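PDB 2CWA: single-strand binding protein from Thermus thermophilus, which probably binds single-stranded DNA and recruits partner proteins to their sites of action in replication, recombination and repair. Local coordinates for residues R81-Q86 / E96-A101; V152-L157 / E174-R179; G156-E161 / E168-V173; V201-T206 / Q215-A220. One frame throughout, in Å; residues are numbered along the deposited sequence.

Contact 1. Residues R81-Q86 / E96-A101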
loop_
_atom_site.group_PDB
_atom_site.type_symbol
_atom_site.label_atom_id
_atom_site.label_comp_id
_atom_site.label_asym_id
_atom_site.label_seq_id
_atom_site.Cartn_x
_atom_site.Cartn_y
_atom_site.Cartn_z
ATOM N N ARG A 81 -3.069 -1.291 8.063
ATOM C CA ARG A 81 -1.892 -0.495 8.329
ATOM C C ARG A 81 -0.677 -1.183 7.744
ATOM O O ARG A 81 -0.722 -2.371 7.419
ATOM C CB ARG A 81 -1.723 -0.343 9.838
ATOM C CG ARG A 81 -1.819 -1.665 10.566
ATOM C CD ARG A 81 -2.156 -1.483 12.046
ATOM N NE ARG A 81 -2.521 -2.763 12.641
ATOM C CZ ARG A 81 -1.686 -3.791 12.769
ATOM N NH1 ARG A 81 -2.110 -4.923 13.316
ATOM N NH2 ARG A 81 -0.425 -3.685 12.362
ATOM N N LEU A 82 0.406 -0.429 7.613
ATOM C CA LEU A 82 1.646 -0.960 7.077
ATOM C C LEU A 82 2.483 -1.512 8.222
ATOM O O LEU A 82 2.508 -0.943 9.313
ATOM C CB LEU A 82 2.406 0.143 6.349
ATOM C CG LEU A 82 1.605 0.812 5.223
ATOM C CD1 LEU A 82 2.452 1.893 4.583
ATOM C CD2 LEU A 82 1.201 -0.219 4.187
ATOM N N GLU A 83 3.170 -2.616 7.967
ATOM C CA GLU A 83 3.987 -3.251 8.986
ATOM C C GLU A 83 5.355 -3.594 8.399
ATOM O O GLU A 83 5.467 -4.375 7.454
ATOM C CB GLU A 83 3.257 -4.499 9.487
ATOM C CG GLU A 83 3.859 -5.165 10.702
ATOM C CD GLU A 83 2.888 -6.146 11.327
ATOM O OE1 GLU A 83 1.891 -5.695 11.931
ATOM O OE2 GLU A 83 3.113 -7.367 11.199
ATOM N N TYR A 84 6.388 -2.994 8.975
ATOM C CA TYR A 84 7.758 -3.174 8.520
ATOM C C TYR A 84 8.525 -4.276 9.253
ATOM O O TYR A 84 8.335 -4.486 10.447
ATOM C CB TYR A 84 8.505 -1.858 8.684
ATOM C CG TYR A 84 9.945 -1.902 8.256
ATOM C CD1 TYR A 84 10.296 -1.805 6.911
ATOM C CD2 TYR A 84 10.963 -2.039 9.194
ATOM C CE1 TYR A 84 11.626 -1.840 6.511
ATOM C CE2 TYR A 84 12.292 -2.078 8.807
ATOM C CZ TYR A 84 12.617 -1.976 7.462
ATOM O OH TYR A 84 13.934 -2.008 7.073
ATOM N N ARG A 85 9.402 -4.956 8.519
ATOM C CA ARG A 85 10.237 -6.027 9.062
ATOM C C ARG A 85 11.532 -6.140 8.256
ATOM O O ARG A 85 11.511 -6.084 7.027
ATOM C CB ARG A 85 9.494 -7.368 9.022
ATOM C CG ARG A 85 10.418 -8.586 9.095
ATOM C CD ARG A 85 9.651 -9.905 9.184
ATOM N NE ARG A 85 9.048 -10.097 10.502
ATOM C CZ ARG A 85 8.422 -11.205 10.890
ATOM N NH1 ARG A 85 8.309 -12.238 10.062
ATOM N NH2 ARG A 85 7.910 -11.283 12.113
ATOM N N GLN A 86 12.656 -6.296 8.954
ATOM C CA GLN A 86 13.953 -6.434 8.296
ATOM C C GLN A 86 14.388 -7.893 8.267
ATOM O O GLN A 86 14.947 -8.397 9.239
ATOM C CB GLN A 86 15.021 -5.615 9.021
ATOM C CG GLN A 86 14.825 -4.121 8.928
ATOM C CD GLN A 86 15.990 -3.341 9.499
ATOM O OE1 GLN A 86 15.979 -2.109 9.514
ATOM N NE2 GLN A 86 17.008 -4.054 9.971
ATOM N N GLU A 96 11.026 -5.728 4.386
ATOM C CA GLU A 96 9.722 -5.964 3.787
ATOM C C GLU A 96 8.650 -5.101 4.451
ATOM O O GLU A 96 8.610 -4.982 5.674
ATOM C CB GLU A 96 9.351 -7.443 3.926
ATOM C CG GLU A 96 8.063 -7.838 3.227
ATOM C CD GLU A 96 7.742 -9.313 3.391
ATOM O OE1 GLU A 96 8.590 -10.152 3.017
ATOM O OE2 GLU A 96 6.641 -9.633 3.893
ATOM N N LEU A 97 7.794 -4.492 3.639
ATOM C CA LEU A 97 6.712 -3.663 4.154
ATOM C C LEU A 97 5.428 -4.342 3.707
ATOM O O LEU A 97 5.068 -4.284 2.531
ATOM C CB LEU A 97 6.793 -2.241 3.578
ATOM C CG LEU A 97 5.836 -1.192 4.157
ATOM C CD1 LEU A 97 6.215 -0.891 5.604
ATOM C CD2 LEU A 97 5.905 0.085 3.323
ATOM N N GLN A 98 4.748 -4.999 4.642
ATOM C CA GLN A 98 3.519 -5.707 4.312
ATOM C C GLN A 98 2.285 -4.913 4.694
ATOM O O GLN A 98 2.339 -4.018 5.533
ATOM C CB GLN A 98 3.474 -7.075 5.012
ATOM C CG GLN A 98 2.908 -7.037 6.430
ATOM C CD GLN A 98 2.797 -8.416 7.074
ATOM O OE1 GLN A 98 2.321 -9.371 6.458
ATOM N NE2 GLN A 98 3.225 -8.518 8.329
ATOM N N ILE A 99 1.171 -5.258 4.064
ATOM C CA ILE A 99 -0.099 -4.611 4.324
ATOM C C ILE A 99 -0.929 -5.520 5.215
ATOM O O ILE A 99 -1.401 -6.578 4.794
ATOM C CB ILE A 99 -0.876 -4.352 3.019
ATOM C CG1 ILE A 99 -0.047 -3.465 2.093
ATOM C CG2 ILE A 99 -2.219 -3.699 3.331
ATOM C CD1 ILE A 99 -0.594 -3.402 0.678
ATOM N N ARG A 100 -1.102 -5.093 6.456
ATOM C CA ARG A 100 -1.871 -5.844 7.430
ATOM C C ARG A 100 -3.310 -5.349 7.454
ATOM O O ARG A 100 -3.559 -4.172 7.711
ATOM C CB ARG A 100 -1.243 -5.666 8.812
ATOM C CG ARG A 100 -2.074 -6.182 9.970
ATOM C CD ARG A 100 -2.046 -7.702 10.072
ATOM N NE ARG A 100 -2.487 -8.146 11.391
ATOM C CZ ARG A 100 -3.705 -7.946 11.877
ATOM N NH1 ARG A 100 -4.613 -7.311 11.151
ATOM N NH2 ARG A 100 -4.015 -8.367 13.096
ATOM N N ALA A 101 -4.255 -6.239 7.172
ATOM C CA ALA A 101 -5.661 -5.867 7.202
ATOM C C ALA A 101 -6.202 -6.103 8.606
ATOM O O ALA A 101 -6.125 -7.216 9.113
ATOM C CB ALA A 101 -6.444 -6.699 6.216
#

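Contact 2. Residues V152-L157 / E174-R179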
loop_
_atom_site.group_PDB
_atom_site.type_symbol
_atom_site.label_atom_id
_atom_site.label_comp_id
_atom_site.label_asym_id
_atom_site.label_seq_id
_atom_site.Cartn_x
_atom_site.Cartn_y
_atom_site.Cartn_z
ATOM N N VAL A 152 11.083 14.601 -9.431
ATOM C CA VAL A 152 10.677 13.390 -8.725
ATOM C C VAL A 152 11.485 13.332 -7.447
ATOM O O VAL A 152 12.714 13.354 -7.482
ATOM C CB VAL A 152 10.959 12.106 -9.536
ATOM C CG1 VAL A 152 10.219 10.932 -8.907
ATOM C CG2 VAL A 152 10.538 12.291 -10.973
ATOM N N ALA A 153 10.787 13.270 -6.319
ATOM C CA ALA A 153 11.437 13.230 -5.018
ATOM C C ALA A 153 11.238 11.882 -4.357
ATOM O O ALA A 153 10.177 11.275 -4.469
ATOM C CB ALA A 153 10.867 14.332 -4.115
ATOM N N ARG A 154 12.277 11.412 -3.679
ATOM C CA ARG A 154 12.201 10.155 -2.962
ATOM C C ARG A 154 12.599 10.457 -1.525
ATOM O O ARG A 154 13.644 11.051 -1.268
ATOM C CB ARG A 154 13.114 9.114 -3.607
ATOM C CG ARG A 154 12.557 8.629 -4.939
ATOM C CD ARG A 154 13.457 7.596 -5.608
ATOM N NE ARG A 154 13.033 7.336 -6.980
ATOM C CZ ARG A 154 11.906 6.725 -7.319
ATOM N NH1 ARG A 154 11.077 6.296 -6.378
ATOM N NH2 ARG A 154 11.595 6.561 -8.600
ATOM N N LEU A 155 11.726 10.069 -0.602
ATOM C CA LEU A 155 11.920 10.316 0.825
ATOM C C LEU A 155 11.900 9.019 1.631
ATOM O O LEU A 155 11.258 8.048 1.237
ATOM C CB LEU A 155 10.790 11.215 1.340
ATOM C CG LEU A 155 10.454 12.504 0.581
ATOM C CD1 LEU A 155 9.034 12.944 0.915
ATOM C CD2 LEU A 155 11.449 13.585 0.937
ATOM N N GLY A 156 12.603 9.022 2.763
ATOM C CA GLY A 156 12.626 7.866 3.649
ATOM C C GLY A 156 11.887 8.296 4.910
ATOM O O GLY A 156 12.294 9.261 5.558
ATOM N N LEU A 157 10.814 7.589 5.258
ATOM C CA LEU A 157 9.996 7.939 6.420
ATOM C C LEU A 157 9.984 6.899 7.534
ATOM O O LEU A 157 9.820 5.706 7.280
ATOM C CB LEU A 157 8.547 8.180 5.979
ATOM C CG LEU A 157 7.583 8.675 7.063
ATOM C CD1 LEU A 157 7.917 10.121 7.409
ATOM C CD2 LEU A 157 6.147 8.560 6.580
ATOM N N GLU A 174 9.192 4.040 2.190
ATOM C CA GLU A 174 9.767 4.829 1.103
ATOM C C GLU A 174 8.623 5.635 0.498
ATOM O O GLU A 174 7.588 5.078 0.136
ATOM C CB GLU A 174 10.381 3.914 0.036
ATOM C CG GLU A 174 11.675 3.221 0.474
ATOM C CD GLU A 174 12.808 4.204 0.735
ATOM O OE1 GLU A 174 13.130 5.010 -0.158
ATOM O OE2 GLU A 174 13.389 4.171 1.838
ATOM N N VAL A 175 8.800 6.947 0.398
ATOM C CA VAL A 175 7.751 7.798 -0.152
ATOM C C VAL A 175 8.260 8.551 -1.376
ATOM O O VAL A 175 9.301 9.197 -1.325
ATOM C CB VAL A 175 7.257 8.814 0.898
ATOM C CG1 VAL A 175 6.082 9.604 0.348
ATOM C CG2 VAL A 175 6.858 8.078 2.177
ATOM N N GLN A 176 7.504 8.461 -2.465
ATOM C CA GLN A 176 7.865 9.111 -3.724
ATOM C C GLN A 176 6.853 10.198 -4.072
ATOM O O GLN A 176 5.649 10.011 -3.907
ATOM C CB GLN A 176 7.917 8.066 -4.845
ATOM C CG GLN A 176 8.092 8.632 -6.254
ATOM C CD GLN A 176 8.104 7.535 -7.314
ATOM O OE1 GLN A 176 7.756 6.386 -7.036
ATOM N NE2 GLN A 176 8.492 7.889 -8.536
ATOM N N ALA A 177 7.347 11.336 -4.548
ATOM C CA ALA A 177 6.467 12.447 -4.912
ATOM C C ALA A 177 6.841 12.973 -6.291
ATOM O O ALA A 177 8.004 12.896 -6.693
ATOM C CB ALA A 177 6.575 13.561 -3.887
ATOM N N TRP A 178 5.852 13.514 -6.997
ATOM C CA TRP A 178 6.063 14.045 -8.344
ATOM C C TRP A 178 5.763 15.534 -8.505
ATOM O O TRP A 178 5.015 16.120 -7.726
ATOM C CB TRP A 178 5.202 13.280 -9.353
ATOM C CG TRP A 178 5.598 11.854 -9.561
ATOM C CD1 TRP A 178 5.230 10.776 -8.808
ATOM C CD2 TRP A 178 6.442 11.347 -10.604
ATOM N NE1 TRP A 178 5.787 9.627 -9.321
ATOM C CE2 TRP A 178 6.537 9.949 -10.422
ATOM C CE3 TRP A 178 7.124 11.939 -11.675
ATOM C CZ2 TRP A 178 7.293 9.129 -11.274
ATOM C CZ3 TRP A 178 7.876 11.124 -12.523
ATOM C CH2 TRP A 178 7.952 9.733 -12.315
ATOM N N ARG A 179 6.367 16.127 -9.530
ATOM C CA ARG A 179 6.172 17.531 -9.883
ATOM C C ARG A 179 6.278 18.557 -8.759
ATOM O O ARG A 179 7.270 18.594 -8.033
ATOM C CB ARG A 179 4.830 17.673 -10.600
ATOM C CG ARG A 179 4.728 16.760 -11.802
ATOM C CD ARG A 179 3.366 16.794 -12.452
ATOM N NE ARG A 179 3.235 15.703 -13.409
ATOM C CZ ARG A 179 3.266 14.415 -13.076
ATOM N NH1 ARG A 179 3.419 14.060 -11.807
ATOM N NH2 ARG A 179 3.157 13.481 -14.010
HETATM O O HOH W 1 11.760 6.927 -1.216
#

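Contact 3. Residues G156-E161 / E168-V173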
loop_
_atom_site.group_PDB
_atom_site.type_symbol
_atom_site.label_atom_id
_atom_site.label_comp_id
_atom_site.label_asym_id
_atom_site.label_seq_id
_atom_site.Cartn_x
_atom_site.Cartn_y
_atom_site.Cartn_z
ATOM N N GLY A 156 12.603 9.022 2.763
ATOM C CA GLY A 156 12.626 7.866 3.649
ATOM C C GLY A 156 11.887 8.296 4.910
ATOM O O GLY A 156 12.294 9.261 5.558
ATOM N N LEU A 157 10.814 7.589 5.258
ATOM C CA LEU A 157 9.996 7.939 6.420
ATOM C C LEU A 157 9.984 6.899 7.534
ATOM O O LEU A 157 9.820 5.706 7.280
ATOM C CB LEU A 157 8.547 8.180 5.979
ATOM C CG LEU A 157 7.583 8.675 7.063
ATOM C CD1 LEU A 157 7.917 10.121 7.409
ATOM C CD2 LEU A 157 6.147 8.560 6.580
ATOM N N ALA A 158 10.138 7.365 8.770
ATOM C CA ALA A 158 10.111 6.484 9.934
ATOM C C ALA A 158 8.844 6.789 10.719
ATOM O O ALA A 158 8.663 7.908 11.213
ATOM C CB ALA A 158 11.342 6.718 10.809
ATOM N N VAL A 159 7.965 5.796 10.819
ATOM C CA VAL A 159 6.708 5.949 11.536
ATOM C C VAL A 159 6.721 5.142 12.823
ATOM O O VAL A 159 6.861 3.922 12.791
ATOM C CB VAL A 159 5.506 5.466 10.699
ATOM C CG1 VAL A 159 4.228 5.571 11.531
ATOM C CG2 VAL A 159 5.382 6.297 9.421
ATOM N N ASN A 160 6.567 5.821 13.955
ATOM C CA ASN A 160 6.556 5.134 15.242
ATOM C C ASN A 160 5.136 4.744 15.627
ATOM O O ASN A 160 4.179 5.424 15.262
ATOM C CB ASN A 160 7.146 6.034 16.328
ATOM C CG ASN A 160 8.587 6.415 16.048
ATOM O OD1 ASN A 160 9.444 5.549 15.845
ATOM N ND2 ASN A 160 8.864 7.717 16.042
ATOM N N GLU A 161 5.000 3.634 16.348
ATOM C CA GLU A 161 3.690 3.184 16.803
ATOM C C GLU A 161 3.804 2.636 18.218
ATOM O O GLU A 161 4.718 1.870 18.528
ATOM C CB GLU A 161 3.115 2.105 15.880
ATOM C CG GLU A 161 3.718 0.724 16.056
ATOM C CD GLU A 161 2.743 -0.377 15.679
ATOM O OE1 GLU A 161 1.661 -0.447 16.299
ATOM O OE2 GLU A 161 3.050 -1.171 14.768
ATOM N N GLU A 168 7.004 -0.553 21.624
ATOM C CA GLU A 168 7.048 0.496 20.608
ATOM C C GLU A 168 8.011 0.128 19.482
ATOM O O GLU A 168 9.175 -0.191 19.727
ATOM C CB GLU A 168 7.477 1.825 21.232
ATOM C CG GLU A 168 7.629 2.953 20.224
ATOM C CD GLU A 168 7.916 4.291 20.879
ATOM O OE1 GLU A 168 7.071 4.754 21.677
ATOM O OE2 GLU A 168 8.983 4.878 20.598
ATOM N N ARG A 169 7.521 0.178 18.248
ATOM C CA ARG A 169 8.348 -0.155 17.094
ATOM C C ARG A 169 8.274 0.916 16.007
ATOM O O ARG A 169 7.376 1.762 16.007
ATOM C CB ARG A 169 7.926 -1.508 16.522
ATOM C CG ARG A 169 6.470 -1.583 16.123
ATOM C CD ARG A 169 6.126 -2.951 15.555
ATOM N NE ARG A 169 4.720 -3.030 15.167
ATOM C CZ ARG A 169 4.154 -4.091 14.602
ATOM N NH1 ARG A 169 4.873 -5.179 14.353
ATOM N NH2 ARG A 169 2.867 -4.063 14.282
ATOM N N THR A 170 9.225 0.868 15.081
ATOM C CA THR A 170 9.287 1.834 13.994
ATOM C C THR A 170 9.100 1.154 12.641
ATOM O O THR A 170 9.710 0.119 12.364
ATOM C CB THR A 170 10.642 2.564 13.996
ATOM O OG1 THR A 170 10.856 3.160 15.281
ATOM C CG2 THR A 170 10.676 3.651 12.917
ATOM N N HIS A 171 8.244 1.738 11.809
ATOM C CA HIS A 171 7.984 1.217 10.475
ATOM C C HIS A 171 8.621 2.183 9.479
ATOM O O HIS A 171 8.335 3.381 9.494
ATOM C CB HIS A 171 6.482 1.129 10.230
ATOM C CG HIS A 171 5.765 0.258 11.210
ATOM N ND1 HIS A 171 5.960 -1.105 11.276
ATOM C CD2 HIS A 171 4.866 0.558 12.177
ATOM C CE1 HIS A 171 5.211 -1.608 12.243
ATOM N NE2 HIS A 171 4.538 -0.618 12.805
ATOM N N PHE A 172 9.499 1.663 8.628
ATOM C CA PHE A 172 10.173 2.492 7.635
ATOM C C PHE A 172 9.428 2.391 6.314
ATOM O O PHE A 172 9.090 1.297 5.863
ATOM C CB PHE A 172 11.621 2.036 7.483
ATOM C CG PHE A 172 12.441 2.228 8.727
ATOM C CD1 PHE A 172 12.920 3.485 9.072
ATOM C CD2 PHE A 172 12.711 1.155 9.570
ATOM C CE1 PHE A 172 13.659 3.675 10.243
ATOM C CE2 PHE A 172 13.446 1.333 10.743
ATOM C CZ PHE A 172 13.920 2.596 11.079
ATOM N N VAL A 173 9.170 3.543 5.701
ATOM C CA VAL A 173 8.430 3.593 4.446
ATOM C C VAL A 173 9.100 4.515 3.428
ATOM O O VAL A 173 9.544 5.622 3.766
ATOM C CB VAL A 173 6.983 4.109 4.685
ATOM C CG1 VAL A 173 6.161 4.010 3.403
ATOM C CG2 VAL A 173 6.324 3.319 5.793
#

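Contact 4. Residues V201-T206 / Q215-A220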
loop_
_atom_site.group_PDB
_atom_site.type_symbol
_atom_site.label_atom_id
_atom_site.label_comp_id
_atom_site.label_asym_id
_atom_site.label_seq_id
_atom_site.Cartn_x
_atom_site.Cartn_y
_atom_site.Cartn_z
ATOM N N VAL A 201 1.870 1.637 -3.756
ATOM C CA VAL A 201 2.354 1.141 -5.037
ATOM C C VAL A 201 3.417 0.094 -4.758
ATOM O O VAL A 201 3.933 0.004 -3.641
ATOM C CB VAL A 201 2.987 2.266 -5.891
ATOM C CG1 VAL A 201 1.987 3.402 -6.074
ATOM C CG2 VAL A 201 4.262 2.763 -5.246
ATOM N N ASN A 202 3.739 -0.711 -5.764
ATOM C CA ASN A 202 4.768 -1.717 -5.575
ATOM C C ASN A 202 5.613 -1.936 -6.822
ATOM O O ASN A 202 5.178 -1.666 -7.947
ATOM C CB ASN A 202 4.145 -3.038 -5.113
ATOM C CG ASN A 202 3.020 -3.494 -6.005
ATOM O OD1 ASN A 202 3.166 -3.554 -7.225
ATOM N ND2 ASN A 202 1.886 -3.831 -5.400
ATOM N N ASP A 203 6.841 -2.392 -6.607
ATOM C CA ASP A 203 7.752 -2.670 -7.707
ATOM C C ASP A 203 7.979 -4.176 -7.686
ATOM O O ASP A 203 7.977 -4.791 -6.617
ATOM C CB ASP A 203 9.090 -1.949 -7.510
ATOM C CG ASP A 203 8.926 -0.506 -7.060
ATOM O OD1 ASP A 203 8.130 0.231 -7.679
ATOM O OD2 ASP A 203 9.604 -0.106 -6.087
ATOM N N SER A 204 8.149 -4.770 -8.861
ATOM C CA SER A 204 8.389 -6.203 -8.957
ATOM C C SER A 204 9.318 -6.476 -10.130
ATOM O O SER A 204 9.148 -5.918 -11.217
ATOM C CB SER A 204 7.072 -6.962 -9.132
ATOM O OG SER A 204 6.359 -6.499 -10.260
ATOM N N TRP A 205 10.310 -7.329 -9.896
ATOM C CA TRP A 205 11.284 -7.664 -10.924
ATOM C C TRP A 205 11.993 -8.961 -10.557
ATOM O O TRP A 205 11.712 -9.553 -9.515
ATOM C CB TRP A 205 12.308 -6.533 -11.046
ATOM C CG TRP A 205 13.213 -6.382 -9.847
ATOM C CD1 TRP A 205 14.535 -6.722 -9.772
ATOM C CD2 TRP A 205 12.871 -5.828 -8.564
ATOM N NE1 TRP A 205 15.039 -6.409 -8.532
ATOM C CE2 TRP A 205 14.042 -5.861 -7.770
ATOM C CE3 TRP A 205 11.693 -5.309 -8.010
ATOM C CZ2 TRP A 205 14.069 -5.392 -6.448
ATOM C CZ3 TRP A 205 11.720 -4.842 -6.693
ATOM C CH2 TRP A 205 12.903 -4.887 -5.929
ATOM N N THR A 206 12.911 -9.393 -11.417
ATOM C CA THR A 206 13.675 -10.613 -11.177
ATOM C C THR A 206 15.147 -10.254 -11.034
ATOM O O THR A 206 15.736 -9.658 -11.934
ATOM C CB THR A 206 13.524 -11.614 -12.339
ATOM O OG1 THR A 206 12.168 -12.073 -12.404
ATOM C CG2 THR A 206 14.451 -12.809 -12.137
ATOM N N GLN A 215 8.479 -5.199 -3.776
ATOM C CA GLN A 215 8.541 -4.237 -2.677
ATOM C C GLN A 215 7.364 -3.273 -2.700
ATOM O O GLN A 215 6.823 -2.957 -3.760
ATOM C CB GLN A 215 9.855 -3.448 -2.705
ATOM C CG GLN A 215 10.254 -2.893 -4.057
ATOM C CD GLN A 215 11.595 -2.185 -4.008
ATOM O OE1 GLN A 215 12.518 -2.628 -3.326
ATOM N NE2 GLN A 215 11.715 -1.085 -4.744
ATOM N N THR A 216 6.966 -2.805 -1.521
ATOM C CA THR A 216 5.840 -1.887 -1.418
ATOM C C THR A 216 6.300 -0.521 -0.954
ATOM O O THR A 216 7.154 -0.401 -0.073
ATOM C CB THR A 216 4.772 -2.427 -0.444
ATOM O OG1 THR A 216 4.257 -3.664 -0.948
ATOM C CG2 THR A 216 3.622 -1.422 -0.289
ATOM N N ARG A 217 5.727 0.512 -1.559
ATOM C CA ARG A 217 6.070 1.885 -1.227
ATOM C C ARG A 217 4.805 2.728 -1.313
ATOM O O ARG A 217 3.715 2.205 -1.551
ATOM C CB ARG A 217 7.107 2.439 -2.217
ATOM C CG ARG A 217 8.427 1.677 -2.264
ATOM C CD ARG A 217 9.372 2.272 -3.316
ATOM N NE ARG A 217 8.824 2.126 -4.666
ATOM C CZ ARG A 217 8.216 3.089 -5.352
ATOM N NH1 ARG A 217 8.064 4.301 -4.826
ATOM N NH2 ARG A 217 7.755 2.837 -6.573
ATOM N N VAL A 218 4.965 4.031 -1.132
ATOM C CA VAL A 218 3.840 4.956 -1.187
ATOM C C VAL A 218 4.120 6.120 -2.127
ATOM O O VAL A 218 5.213 6.680 -2.125
ATOM C CB VAL A 218 3.525 5.557 0.209
ATOM C CG1 VAL A 218 2.360 6.561 0.093
ATOM C CG2 VAL A 218 3.181 4.448 1.196
ATOM N N GLU A 219 3.127 6.461 -2.939
ATOM C CA GLU A 219 3.236 7.593 -3.851
ATOM C C GLU A 219 2.344 8.658 -3.217
ATOM O O GLU A 219 1.149 8.452 -3.053
ATOM C CB GLU A 219 2.716 7.232 -5.245
ATOM C CG GLU A 219 2.614 8.423 -6.186
ATOM C CD GLU A 219 2.245 8.013 -7.598
ATOM O OE1 GLU A 219 3.080 7.363 -8.260
ATOM O OE2 GLU A 219 1.119 8.330 -8.037
ATOM N N ALA A 220 2.953 9.775 -2.851
ATOM C CA ALA A 220 2.261 10.876 -2.200
ATOM C C ALA A 220 1.272 11.622 -3.090
ATOM O O ALA A 220 1.496 11.802 -4.288
ATOM C CB ALA A 220 3.288 11.853 -1.633
#

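Contact 1. Residues R81-Q86 / E96-A101
Arg-81 and Arg-100 run side by side and point the same way, although both are positively charged. Arg-100 CG lies over one face of the Arg-81 guanidinium, 3.6 Å from NH1, and that NH1 in turn sits over the centre of the Arg-100 guanidinium, the planes being 44° apart. Asp-102 can offset the repulsion, making salt bridges to Arg-81 NE and Arg-100 NH1. A further carboxylate comes from Glu-83, whose OE1 takes Arg-81 NH2 at 3.1 Å, in the guanidinium plane, and is also paired with Arg-169. Both segments belong to a hairpin of the first OB-fold domain, the one formed by its last two long strands, with non-hydrogen-bonded pairs at Leu-82/Ile-99 and Tyr-84/Leu-97. Gln-98 has CG wedged between its backbone N and carbonyl carbon (chi1 86°), and from there its extended chain lies alongside that of Glu-83. NE2 of Gln-98 comes to 3.1 Å from OE2 of Glu-83, with amide and carboxylate steeply turned against each other. On the opposite face Leu-97 CD1 reaches across the ladder, 4.0 Å from both Leu-82 CB and Tyr-84 CB. Leu-82 CD2 meets Ile-99 CG1 at 4.1 Å, where Leu-200 of the second domain also packs.

Contact 2. Residues V152-L157 / E174-R179
Val-152 turns CG1 anti to its backbone N (chi1 -166°), while Trp-178 carries CG anti to its carbonyl carbon, beside its own N, and turns its indole with chi2 near 84°; CG1 thereby comes over the six-membered ring and CG2 beside the CZ3 rim. Val-152 CG1 stands 4.0 Å from the centroid of that Trp-178 ring and only 5° off its normal, a CH-pi contact over the face. Val-152 CG2 is modelled 3.3 Å from Trp-178 CZ3, short enough to be doubtful in detail. Arg-48 of the first domain makes a cation-pi contact with the same indole.

Next along this face, Arg-154 and Gln-176 stretch out side by side. Arg-154 NH1 lies 3.4 Å from Gln-176 CD, a packing of polar groups alongside one another; Gln-176 OE1 accepts a hydrogen bond from Arg-217 NH1. Beyond them Glu-174 bends at chi2, and a water 2.6 Å from Glu-174 OE1 and 2.7 Å from Leu-155 O probably links the two, although nearby acceptors outnumber its protons. Arg-139 forms a salt bridge to the same carboxylate oxygen.

The other face is apolar: Ala-153 is paired with Ala-177 and Leu-155 with Val-175, both as antiparallel hydrogen-bonded pairs, and Val-175 CG2 touches Leu-157 CB at 4.2 Å. Leu-133 of strand 128-145 packs on Leu-157, and Leu-194 of strand 193-206 on Leu-155 and Leu-157. Aliphatic side chains turned into the barrel, with Arg-154, Glu-174, Gln-176 and Trp-178 on the other face, fit a barrel wall of an OB fold, here that of the second SSB domain.

Contact 3. Residues G156-E161 / E168-V173
Glu-161 OE2 is gripped by two side chains of the facing strand, His-171 and Arg-169. The NE2 of His-171 donates to Glu-161 OE2 at 2.5 Å, with the oxygen in the ring plane and approached on its anti side. From the opposite face of the carboxylate, Arg-169 NE forms a salt bridge to Glu-161 OE2, also at 2.5 Å and 56° out of the carboxylate plane; both lengths are doubtful in detail. Glu-161 CG stands between its backbone N and carbonyl carbon (chi1 77°), bringing it against Arg-169 CG. His-171 CE1 lies over one face of the Arg-169 guanidinium.

On the other face Thr-170 OG1 donates to Asn-160 OD1 at 2.8 Å. There too Thr-170 CG2 meets Ala-158 CB at 3.8 Å and rests over the rim of the Phe-172 ring. Hydrogen-bonded pairs at Leu-157/Val-173, Val-159/His-171 and Glu-161/Arg-169 hold the hairpin of this second OB domain in register.

Behind this first shell the first domain supplies the supports: Tyr-84 N bonds to His-171 ND1, Glu-83 pairs with Arg-169, and the Tyr-84 ring contacts Phe-172 edge-to-face.

With ND1 accepting from Tyr-84 N and NE2 donating, the imidazole is probably neutral, while the arginine would be expected to keep Glu-161 ionised.

Contact 4. Residues V201-T206 / Q215-A220
Arg-217 reaches across the ladder to Asp-203 along a path best followed from its CB, which lies 4.2 Å from Val-201 CG2. The chain runs extended to CD, 3.7 Å from Asp-203 OD2, and then bends at chi3 (-64°), which puts NE beside the carboxylate. NE donates to Asp-203 OD2 at 2.8 Å, on the syn side. At CZ the group spreads out nearly coplanar with the carboxylate, the planes 16° apart, and Val-201 CG2 covers one guanidinium face toward its rim. NH2 completes a side-on, two-nitrogen salt bridge, meeting the syn lone pair of Asp-203 OD1 at 2.9 Å in an almost straight bond (178°). The remaining tip nitrogen, NH1, leads to Gln-176 of strand 169-178.

Asp-203 OD2 has one more donor. Gln-215 NE2 donates to the anti lone pair of Asp-203 OD2 at 2.7 Å, so that three N-H groups fix the rotation of the carboxylate. The same glutamine lies against Trp-205, whose ring edge has Gln-215 CG in its plane and Gln-215 OE1 3.5 Å from CH2. At the other end of the contact Val-201 CG1 touches Glu-219 CB at 4.0 Å.

Strand 212-220 lies between two partners, antiparallel to 193-206 and parallel to 169-178, the parallel pairing that closes an OB barrel. Val-218 points into that barrel against Val-131, Leu-133, Val-173 and Leu-200. Toward the first domain, Asn-202 bonds to Tyr-53 O of strand 49-59, while Glu-219 is shared between Arg-48 of the first domain and Arg-199 of its own, on strand 193-206.

In the fold
From the N terminus, contact 1 comes first, closing a hairpin in the first OB domain before the chain passes to the second. There contact 3 closes the tip of hairpin 151-161/169-178 and contact 2 its base, contact 3 nesting inside contact 2 and sharing Gly-156 and Leu-157 with it. Contact 4 follows in series and shuts the last long hairpin. Strands 169-178 and 212-220 then join contact 2 to contact 4 by backbone bonds, and Val-173 packs on Val-218 between contacts 3 and 4. Contact 1 meets contact 3 and, through Leu-97 and Thr-216, contact 4, tying the two domains together within a single chain.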